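PDB 2D81: PHB depolymerase, which hydrolyses the ester bonds of poly[(R)-3-hydroxybutyrate], a microbial polyester, as a fungal enzyme of the alpha/beta hydrolase fold. Local coordinates for residues C284-V288 against G289-S293; Y48-A51 against R52-Y56; V310-I313 against V314-F317. One frame throughout, in Å; residues are numbered along the deposited sequence.

Interaction 1. Residues C284-V288 against G289-S293. With RB3 ((1R)-3-{[(1R)-3-methoxy-1-methyl-3-oxopropyl]oxy}-1-methyl-3-oxopropyl (3R)-3-hydroxybutanoate), chain C.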
# COMPACT_ATOMS: atom_id res chain seq x y z
N CYS A 284 -0.58 12.50 2.50
CA CYS A 284 -0.49 11.14 3.02
C CYS A 284 -1.82 10.42 2.85
O CYS A 284 -2.87 11.05 2.75
CB CYS A 284 -0.20 11.16 4.51
SG CYS A 284 1.19 12.13 5.15
N TRP A 285 -1.78 9.09 2.86
CA TRP A 285 -3.01 8.30 2.97
C TRP A 285 -3.52 8.34 4.40
O TRP A 285 -2.73 8.49 5.34
CB TRP A 285 -2.77 6.85 2.54
CG TRP A 285 -2.39 6.75 1.11
CD1 TRP A 285 -1.13 6.57 0.60
CD2 TRP A 285 -3.26 6.89 -0.02
NE1 TRP A 285 -1.17 6.60 -0.78
CE2 TRP A 285 -2.47 6.80 -1.18
CE3 TRP A 285 -4.64 7.09 -0.15
CZ2 TRP A 285 -3.01 6.90 -2.46
CZ3 TRP A 285 -5.18 7.19 -1.43
CH2 TRP A 285 -4.36 7.10 -2.57
N ASP A 286 -4.83 8.22 4.56
CA ASP A 286 -5.46 8.48 5.85
C ASP A 286 -5.38 7.28 6.80
O ASP A 286 -6.17 6.34 6.70
CB ASP A 286 -6.92 8.88 5.64
CG ASP A 286 -7.58 9.37 6.92
OD1 ASP A 286 -6.88 9.49 7.95
OD2 ASP A 286 -8.80 9.63 6.88
N TRP A 287 -4.43 7.33 7.74
CA TRP A 287 -4.36 6.34 8.81
C TRP A 287 -4.54 6.98 10.19
O TRP A 287 -4.23 6.37 11.22
CB TRP A 287 -3.01 5.60 8.76
CG TRP A 287 -1.80 6.47 8.95
CD1 TRP A 287 -1.26 7.35 8.05
CD2 TRP A 287 -0.99 6.56 10.13
NE1 TRP A 287 -0.16 7.97 8.60
CE2 TRP A 287 0.02 7.51 9.87
CE3 TRP A 287 -1.03 5.93 11.39
CZ2 TRP A 287 1.00 7.84 10.82
CZ3 TRP A 287 -0.06 6.27 12.33
CH2 TRP A 287 0.94 7.21 12.04
N VAL A 288 -5.05 8.21 10.22
CA VAL A 288 -5.19 8.93 11.48
C VAL A 288 -6.59 9.50 11.70
O VAL A 288 -6.91 9.97 12.80
CB VAL A 288 -4.17 10.09 11.58
CG1 VAL A 288 -2.76 9.53 11.52
CG2 VAL A 288 -4.41 11.10 10.46
N GLY A 289 -7.41 9.47 10.66
CA GLY A 289 -8.79 9.92 10.78
C GLY A 289 -9.07 11.31 10.22
O GLY A 289 -10.05 11.94 10.62
N TRP A 290 -8.22 11.78 9.31
CA TRP A 290 -8.47 13.07 8.66
C TRP A 290 -9.87 13.14 8.06
O TRP A 290 -10.58 14.13 8.22
CB TRP A 290 -7.46 13.31 7.53
CG TRP A 290 -6.10 13.75 7.97
CD1 TRP A 290 -5.79 14.84 8.72
CD2 TRP A 290 -4.86 13.13 7.63
NE1 TRP A 290 -4.42 14.95 8.87
CE2 TRP A 290 -3.83 13.90 8.21
CE3 TRP A 290 -4.51 11.99 6.90
CZ2 TRP A 290 -2.48 13.58 8.07
CZ3 TRP A 290 -3.17 11.66 6.76
CH2 TRP A 290 -2.16 12.45 7.35
N TYR A 291 -10.26 12.09 7.35
CA TYR A 291 -11.44 12.15 6.50
C TYR A 291 -12.59 11.29 7.01
O TYR A 291 -13.45 10.87 6.24
CB TYR A 291 -11.06 11.76 5.07
CG TYR A 291 -9.92 12.61 4.55
CD1 TYR A 291 -8.65 12.06 4.34
CD2 TYR A 291 -10.08 13.98 4.34
CE1 TYR A 291 -7.58 12.86 3.94
CE2 TYR A 291 -9.02 14.78 3.95
CZ TYR A 291 -7.77 14.22 3.75
OH TYR A 291 -6.72 15.02 3.37
N GLY A 292 -12.60 11.03 8.31
CA GLY A 292 -13.71 10.32 8.91
C GLY A 292 -13.28 9.37 10.00
O GLY A 292 -12.13 8.92 10.03
N SER A 293 -14.20 9.05 10.90
CA SER A 293 -13.92 8.16 12.01
C SER A 293 -13.73 6.71 11.56
O SER A 293 -13.16 5.91 12.29
CB SER A 293 -15.05 8.23 13.04
OG SER A 293 -16.30 7.96 12.43
O1M RB3 C . 7.18 10.70 7.83
C1A RB3 C . 6.29 10.17 7.14
O1A RB3 C . 5.76 10.66 6.12
C2A RB3 C . 5.79 8.79 7.59
C3A RB3 C . 4.28 8.80 7.84
C4A RB3 C . 3.86 7.40 8.30
O3A RB3 C . 3.97 9.76 8.86
C1B RB3 C . 2.80 10.42 8.61
O1B RB3 C . 1.94 9.92 7.90
C2B RB3 C . 2.60 11.79 9.25
C3B RB3 C . 1.14 12.26 9.23
C4B RB3 C . 0.25 11.34 10.07
O3B RB3 C . 1.07 13.58 9.79
C1C RB3 C . 1.32 14.55 8.86
O1C RB3 C . 2.13 14.35 7.96
C2C RB3 C . 0.58 15.89 8.97
C3C RB3 C . 1.56 17.05 9.14
C4C RB3 C . 0.81 18.37 9.27
O3C RB3 C . 2.38 16.81 10.29
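Asp-286 turns its carboxylate onto the backbone of Gly-289, Trp-290 and Tyr-291, a local contact round a loop that lines the trimer pocket. Its CB packs 3.8 Å from Tyr-291 CD1. Beyond it CG stands anti to the backbone N (chi1 -171°), which carries both oxygens into the turn. OD1 accepts three N-H groups: Gly-289 N at 2.8 Å and Trp-290 N at 3.0 Å, both on the syn side, and Val-288 N nearly in line with the C-O bond. The Val-288 bond, two residues on, makes an Asx turn. OD2 takes Tyr-291 N at 2.9 Å from above the carboxylate plane, with an N-H...O angle of 161°. Gly-289 starts a type I turn to Gly-292; at its backbone angles a CB would clash with Val-288 O. Alongside, Val-288 CG2 lies over the six-membered ring of Trp-290, 3.5 Å from its centroid and 13° off the normal, a CH-pi contact. Trp-287 NE1 donates to the ligand carbonyl O1B at 2.9 Å. The four bonds to the buried carboxylate probably offset its charge and fix the backbone of 288-291, from which Val-288 CG1 and Trp-290 CH2 approach ligand C4B.

Interaction 2. Residues Y48-A51 against R52-Y56. With RB3 ((1R)-3-{[(1R)-3-methoxy-1-methyl-3-oxopropyl]oxy}-1-methyl-3-oxopropyl (3R)-3-hydroxybutanoate), chain C.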
# COMPACT_ATOMS: atom_id res chain seq x y z
N TYR A 48 -2.51 -1.97 12.23
CA TYR A 48 -3.89 -1.64 11.90
C TYR A 48 -4.56 -0.93 13.08
O TYR A 48 -4.57 -1.45 14.19
CB TYR A 48 -4.66 -2.92 11.57
CG TYR A 48 -6.13 -2.68 11.36
CD1 TYR A 48 -6.62 -2.18 10.15
CD2 TYR A 48 -7.03 -2.90 12.40
CE1 TYR A 48 -7.97 -1.89 9.99
CE2 TYR A 48 -8.39 -2.62 12.25
CZ TYR A 48 -8.84 -2.11 11.04
OH TYR A 48 -10.17 -1.80 10.90
N ASP A 49 -5.11 0.25 12.82
CA ASP A 49 -5.86 1.03 13.82
C ASP A 49 -4.91 1.63 14.86
O ASP A 49 -5.34 2.01 15.95
CB ASP A 49 -6.91 0.15 14.52
CG ASP A 49 -8.09 0.96 15.07
OD1 ASP A 49 -8.43 0.80 16.26
OD2 ASP A 49 -8.69 1.75 14.31
N CYS A 50 -3.63 1.73 14.52
CA CYS A 50 -2.62 2.18 15.48
C CYS A 50 -3.00 3.52 16.13
O CYS A 50 -2.86 3.69 17.34
CB CYS A 50 -1.25 2.32 14.80
SG CYS A 50 0.12 2.44 16.01
N ALA A 51 -3.47 4.46 15.31
CA ALA A 51 -3.59 5.84 15.76
C ALA A 51 -4.98 6.21 16.28
O ALA A 51 -5.27 7.39 16.49
CB ALA A 51 -3.19 6.79 14.64
N ARG A 52 -5.84 5.22 16.49
CA ARG A 52 -7.21 5.54 16.91
C ARG A 52 -7.28 5.94 18.38
O ARG A 52 -8.00 6.87 18.73
CB ARG A 52 -8.16 4.36 16.65
CG ARG A 52 -9.62 4.70 16.96
CD ARG A 52 -10.55 3.53 16.72
NE ARG A 52 -10.77 3.25 15.30
CZ ARG A 52 -11.74 3.79 14.57
NH1 ARG A 52 -11.86 3.48 13.29
NH2 ARG A 52 -12.61 4.64 15.12
N ASN A 53 -6.53 5.24 19.23
CA ASN A 53 -6.63 5.46 20.67
C ASN A 53 -5.31 5.82 21.35
O ASN A 53 -5.22 5.85 22.58
CB ASN A 53 -7.24 4.24 21.36
CG ASN A 53 -8.66 3.96 20.89
OD1 ASN A 53 -8.91 3.06 20.10
ND2 ASN A 53 -9.61 4.76 21.39
N GLN A 54 -4.29 6.09 20.54
CA GLN A 54 -3.06 6.70 21.04
C GLN A 54 -2.60 7.68 19.97
O GLN A 54 -2.92 7.52 18.79
CB GLN A 54 -2.00 5.63 21.29
CG GLN A 54 -1.45 4.97 20.04
CD GLN A 54 -0.82 3.62 20.31
OE1 GLN A 54 -0.07 3.45 21.27
NE2 GLN A 54 -1.13 2.64 19.46
N TYR A 55 -1.86 8.71 20.37
CA TYR A 55 -1.52 9.77 19.44
C TYR A 55 -0.63 9.21 18.32
O TYR A 55 0.18 8.32 18.56
CB TYR A 55 -0.82 10.92 20.15
CG TYR A 55 -0.85 12.21 19.36
CD1 TYR A 55 -2.06 12.84 19.07
CD2 TYR A 55 0.33 12.79 18.90
CE1 TYR A 55 -2.10 14.01 18.32
CE2 TYR A 55 0.30 13.97 18.15
CZ TYR A 55 -0.92 14.57 17.87
OH TYR A 55 -0.95 15.74 17.13
N TYR A 56 -0.80 9.73 17.11
CA TYR A 56 -0.19 9.10 15.95
C TYR A 56 1.33 9.10 16.00
O TYR A 56 1.97 8.22 15.43
CB TYR A 56 -0.68 9.79 14.66
CG TYR A 56 -0.02 11.12 14.39
CD1 TYR A 56 1.18 11.19 13.67
CD2 TYR A 56 -0.58 12.31 14.86
CE1 TYR A 56 1.81 12.41 13.44
CE2 TYR A 56 0.04 13.53 14.63
CZ TYR A 56 1.23 13.57 13.92
OH TYR A 56 1.86 14.78 13.70
O1M RB3 C . 7.18 10.70 7.83
C1A RB3 C . 6.29 10.17 7.14
O1A RB3 C . 5.76 10.66 6.12
C2A RB3 C . 5.79 8.79 7.59
C3A RB3 C . 4.28 8.80 7.84
C4A RB3 C . 3.86 7.40 8.30
O3A RB3 C . 3.97 9.76 8.86
C1B RB3 C . 2.80 10.42 8.61
O1B RB3 C . 1.94 9.92 7.90
C2B RB3 C . 2.60 11.79 9.25
C3B RB3 C . 1.14 12.26 9.23
C4B RB3 C . 0.25 11.34 10.07
O3B RB3 C . 1.07 13.58 9.79
C1C RB3 C . 1.32 14.55 8.86
O1C RB3 C . 2.13 14.35 7.96
C2C RB3 C . 0.58 15.89 8.97
C3C RB3 C . 1.56 17.05 9.14
C4C RB3 C . 0.81 18.37 9.27
O3C RB3 C . 2.38 16.81 10.29
O HOH W 1 -7.16 1.34 18.83
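A type I beta turn, Asp-49 to Arg-52, lies in the loop that brings Tyr-56 to the ligand pocket, and a salt bridge between its end residues spans it. Arg-52 NE donates to the syn lone pair of Asp-49 OD2 at 2.7 Å, 163° at the hydrogen. The oxygen lies in the guanidinium plane, and the two planar groups are 30° apart. Arg-52 runs extended to CD and then bends at chi3 (-73°), which turns the NE edge onto the acid. The closing backbone bond, Arg-52 N to Asp-49 O, is long at 3.3 Å. A water bridges Asp-49 OD1 and Asn-53 OD1. Further round, Gln-54 NE2 reaches back to Cys-50 O at 2.9 Å, the oxygen lying in its amide plane, and Ala-51 CB packs 3.9 Å from Tyr-56 CB. The Tyr-56 ring then meets the trimer through CD1, 3.7 Å from C4B. Cys-50 is tied to Cys-59 by a disulfide, and Arg-52 NH1 has a second acid in Asp-296. The loop follows strand 39-43 and precedes helix 68-77, whose Trp-77 touches both Asp-49 and Arg-52, while Tyr-23 of helix 20-31 packs against Cys-50.

Interaction 3. Residues V310-I313 against V314-F317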
# COMPACT_ATOMS: atom_id res chain seq x y z
N VAL A 310 -10.64 -0.99 -7.78
CA VAL A 310 -10.34 -2.41 -7.93
C VAL A 310 -11.53 -3.15 -8.53
O VAL A 310 -11.37 -3.96 -9.45
CB VAL A 310 -9.98 -3.04 -6.58
CG1 VAL A 310 -9.93 -4.56 -6.70
CG2 VAL A 310 -8.63 -2.51 -6.11
N LYS A 311 -12.72 -2.88 -8.01
CA LYS A 311 -13.92 -3.57 -8.46
C LYS A 311 -14.14 -3.34 -9.95
O LYS A 311 -14.57 -4.24 -10.67
CB LYS A 311 -15.15 -3.06 -7.69
CG LYS A 311 -15.09 -3.27 -6.18
CD LYS A 311 -15.53 -4.66 -5.77
CE LYS A 311 -15.64 -4.76 -4.26
NZ LYS A 311 -16.20 -6.06 -3.80
N GLN A 312 -13.85 -2.12 -10.41
CA GLN A 312 -14.01 -1.78 -11.82
C GLN A 312 -13.03 -2.57 -12.68
O GLN A 312 -13.41 -3.16 -13.69
CB GLN A 312 -13.79 -0.28 -12.02
CG GLN A 312 -13.73 0.18 -13.48
CD GLN A 312 -14.96 -0.20 -14.29
OE1 GLN A 312 -16.01 -0.53 -13.73
NE2 GLN A 312 -14.84 -0.14 -15.61
N ILE A 313 -11.77 -2.61 -12.26
CA ILE A 313 -10.74 -3.31 -13.02
C ILE A 313 -11.03 -4.80 -13.15
O ILE A 313 -10.83 -5.38 -14.22
CB ILE A 313 -9.35 -3.11 -12.39
CG1 ILE A 313 -8.92 -1.64 -12.55
CG2 ILE A 313 -8.34 -4.05 -13.02
CD1 ILE A 313 -7.69 -1.26 -11.76
N VAL A 314 -11.51 -5.43 -12.08
CA VAL A 314 -11.73 -6.87 -12.12
C VAL A 314 -13.08 -7.23 -12.74
O VAL A 314 -13.37 -8.41 -12.97
CB VAL A 314 -11.65 -7.51 -10.71
CG1 VAL A 314 -10.32 -7.16 -10.07
CG2 VAL A 314 -12.81 -7.03 -9.86
N SER A 315 -13.89 -6.22 -13.02
CA SER A 315 -15.23 -6.46 -13.56
C SER A 315 -15.18 -6.98 -14.99
O SER A 315 -16.20 -7.38 -15.56
CB SER A 315 -16.06 -5.18 -13.52
OG SER A 315 -15.62 -4.25 -14.50
N GLY A 316 -13.99 -6.98 -15.58
CA GLY A 316 -13.83 -7.49 -16.93
C GLY A 316 -13.40 -8.94 -16.99
O GLY A 316 -13.13 -9.47 -18.07
N PHE A 317 -13.33 -9.60 -15.83
CA PHE A 317 -12.91 -11.00 -15.79
C PHE A 317 -13.80 -11.84 -16.69
O PHE A 317 -15.03 -11.74 -16.62
CB PHE A 317 -12.98 -11.52 -14.35
CG PHE A 317 -12.53 -12.95 -14.20
CD1 PHE A 317 -11.29 -13.36 -14.70
CD2 PHE A 317 -13.33 -13.89 -13.55
CE1 PHE A 317 -10.87 -14.68 -14.55
CE2 PHE A 317 -12.91 -15.21 -13.40
CZ PHE A 317 -11.68 -15.61 -13.90
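This is a local contact at the C-terminal end of helix 301-314, where the chain passes into a turn just before it ends. Val-314 N donates to Val-310 O at 3.0 Å, as expected of an i to i+4 helical bond. Ser-315 N bonds to Gln-312 O at 3.2 Å, an i to i+3 bond. The same oxygen receives Ser-315 OG at 2.6 Å, tilted 19° from the carbonyl plane. With chi1 at 72° the serine hydroxyl lies between its own N and carbonyl carbon, and this folds it back onto the preceding turn. A type I beta turn from Val-314 to Phe-317 follows, closed by Phe-317 N to Val-314 O at 3.1 Å. Val-314 spreads its methyls over the carbonyls beneath it, CG1 3.4 Å from Val-310 O and CG2 3.4 Å from Lys-311 O, and its side chain also touches Val-13 and Val-8. With an alanine here both methyls would be gone, which would probably open a gap toward Val-8 and Val-13 and uncover the carbonyls of Val-310 and Lys-311. The Gln-312 carbonyl oxygen is thus gripped by two donors, N and OG of Ser-315, and at the helix end this serine supplies a side-chain donor to a carbonyl of the last turn.

In the fold
Interactions 1 and 2 both contribute to the trimer pocket. Their centres lie 11 Å apart, and they touch directly: Ser-293 O is 2.9 Å from Arg-52 NH1, a probable hydrogen bond, and Val-288 CG1 packs 3.8 Å from Tyr-56 CB. Both meet the ligand methyl C4B, which therefore sits between side chains from two loops far apart in sequence. A disulfide ties Cys-284 of interaction 1 to Cys-230, elsewhere in the chain. Interaction 3 stands apart, its centre 26 Å from that of interaction 1 and 32 Å from that of interaction 2. The helix it ends, 301-314, begins after residues 284-293, and Gln-302 near its start bonds to Asp-286 N.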